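Long-range contact in peroxidase (PDB 6QZO), which binds heme b and probably acts as a peroxidase of the dye-decolorizing (DyP) family: residues E35-I40 against V101-G106. Residues are numbered along the deposited sequence; the frame is centred on the assembly and turned at random.
Sequences EHQAGI and VTVGFG
With CG beside the backbone N and anti to the carbonyl carbon (chi1 -71°) and the chain extended beyond it, Q37 delivers its amide to V103, while T102 sets OG1 anti to its own carbonyl carbon (chi1 -49°), facing A38. The Q37 amide pairs with both backbone polar groups of V103. V103 N gives its hydrogen to Q37 OE1 at 2.9 Å; the bond is nearly straight (175° at the hydrogen), although the donor is tilted from the plane of the Q37 carbonyl. In return Q37 NE2 donates to V103 O over 2.9 Å, reaching a lone pair in the carbonyl plane, with that oxygen close to the plane of the Q37 amide. One accepted and one donated bond to the same residue fix the amide's rotation, and a further bond from NE2 to P367 O identifies the nitrogen end. An alanine here would probably leave V103 N and O without these mates in a buried setting. A third bond lies one residue on in the loop and one back in the strand: T102 OG1 donates to A38 O, 2.8 Å away, again on an in-plane lone pair. Beside it, T102 OG1 lies 3.5 Å from G39 CA, where a beta carbon would collide with the hydroxyl; the positive phi of G39 also favours glycine. The apolar part is small: I40 CD1 meets T102 CG2 at 3.9 Å, the two side chains crossing nearly perpendicularly. Within this chain, strand 100-105 is an outermost strand of its antiparallel sheet, bonded through T102 and G104 to strand 143-149 and through F105 to A365 of strand 356-366. The chemistry implies that a loop side chain, imitating a neighbouring strand's backbone, supplies mates for V103 N and O and ties the loop before strand 47-55 to this strand.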
# COMPACT_ATOMS: atom_id res chain seq x y z
N GLU A 35 15.76 -22.58 -14.46
CA GLU A 35 16.53 -23.32 -13.44
C GLU A 35 16.00 -22.94 -12.05
O GLU A 35 15.86 -23.85 -11.20
CB GLU A 35 18.03 -23.02 -13.60
CG GLU A 35 18.94 -23.89 -12.74
CD GLU A 35 20.42 -23.87 -13.09
OE1 GLU A 35 20.84 -23.01 -13.87
OE2 GLU A 35 21.18 -24.65 -12.48
N HIS A 36 15.69 -21.67 -11.81
CA HIS A 36 15.23 -21.16 -10.49
C HIS A 36 13.85 -20.51 -10.61
O HIS A 36 13.48 -20.13 -11.73
CB HIS A 36 16.24 -20.15 -9.93
CG HIS A 36 17.67 -20.52 -10.13
ND1 HIS A 36 18.30 -21.50 -9.38
CD2 HIS A 36 18.61 -20.03 -10.97
CE1 HIS A 36 19.56 -21.59 -9.75
NE2 HIS A 36 19.78 -20.69 -10.73
N GLN A 37 13.14 -20.39 -9.49
CA GLN A 37 11.91 -19.56 -9.40
C GLN A 37 12.31 -18.10 -9.62
O GLN A 37 13.41 -17.72 -9.20
CB GLN A 37 11.22 -19.72 -8.05
CG GLN A 37 10.55 -21.07 -7.84
CD GLN A 37 9.59 -21.08 -6.67
OE1 GLN A 37 8.50 -20.53 -6.74
NE2 GLN A 37 10.01 -21.70 -5.58
N ALA A 38 11.46 -17.31 -10.28
CA ALA A 38 11.65 -15.84 -10.41
C ALA A 38 11.30 -15.21 -9.06
O ALA A 38 10.71 -15.92 -8.22
CB ALA A 38 10.79 -15.32 -11.52
N GLY A 39 11.67 -13.94 -8.86
CA GLY A 39 11.29 -13.17 -7.67
C GLY A 39 12.33 -13.26 -6.58
O GLY A 39 12.04 -12.83 -5.46
N ILE A 40 13.52 -13.79 -6.92
CA ILE A 40 14.67 -13.96 -5.99
C ILE A 40 15.84 -13.12 -6.51
O ILE A 40 16.19 -12.14 -5.80
CB ILE A 40 15.01 -15.45 -5.80
CG1 ILE A 40 13.79 -16.22 -5.27
CG2 ILE A 40 16.20 -15.62 -4.89
CD1 ILE A 40 13.88 -17.72 -5.46
N VAL A 101 5.60 -14.56 -8.67
CA VAL A 101 5.12 -15.32 -7.48
C VAL A 101 6.23 -16.29 -7.14
O VAL A 101 6.65 -17.02 -8.07
CB VAL A 101 3.79 -16.06 -7.77
CG1 VAL A 101 3.27 -16.80 -6.54
CG2 VAL A 101 2.74 -15.10 -8.29
N THR A 102 6.74 -16.24 -5.91
CA THR A 102 7.76 -17.17 -5.39
C THR A 102 7.09 -18.02 -4.31
O THR A 102 6.48 -17.40 -3.39
CB THR A 102 8.97 -16.40 -4.85
OG1 THR A 102 9.39 -15.42 -5.82
CG2 THR A 102 10.12 -17.31 -4.48
N VAL A 103 7.14 -19.35 -4.46
CA VAL A 103 6.47 -20.31 -3.53
C VAL A 103 7.52 -20.86 -2.57
O VAL A 103 8.56 -21.36 -3.04
CB VAL A 103 5.79 -21.46 -4.29
CG1 VAL A 103 4.98 -22.36 -3.37
CG2 VAL A 103 4.92 -20.92 -5.41
N GLY A 104 7.24 -20.78 -1.27
CA GLY A 104 8.09 -21.34 -0.21
C GLY A 104 7.27 -22.29 0.63
O GLY A 104 6.05 -22.04 0.82
N PHE A 105 7.90 -23.36 1.11
CA PHE A 105 7.27 -24.41 1.94
C PHE A 105 7.81 -24.31 3.36
O PHE A 105 9.03 -24.29 3.54
CB PHE A 105 7.55 -25.81 1.39
CG PHE A 105 7.20 -26.04 -0.06
CD1 PHE A 105 6.18 -25.33 -0.67
CD2 PHE A 105 7.88 -27.02 -0.78
CE1 PHE A 105 5.86 -25.58 -2.00
CE2 PHE A 105 7.55 -27.26 -2.10
CZ PHE A 105 6.55 -26.54 -2.71
N GLY A 106 6.89 -24.22 4.32
CA GLY A 106 7.19 -24.34 5.75
C GLY A 106 7.17 -25.81 6.15
O GLY A 106 6.67 -26.65 5.40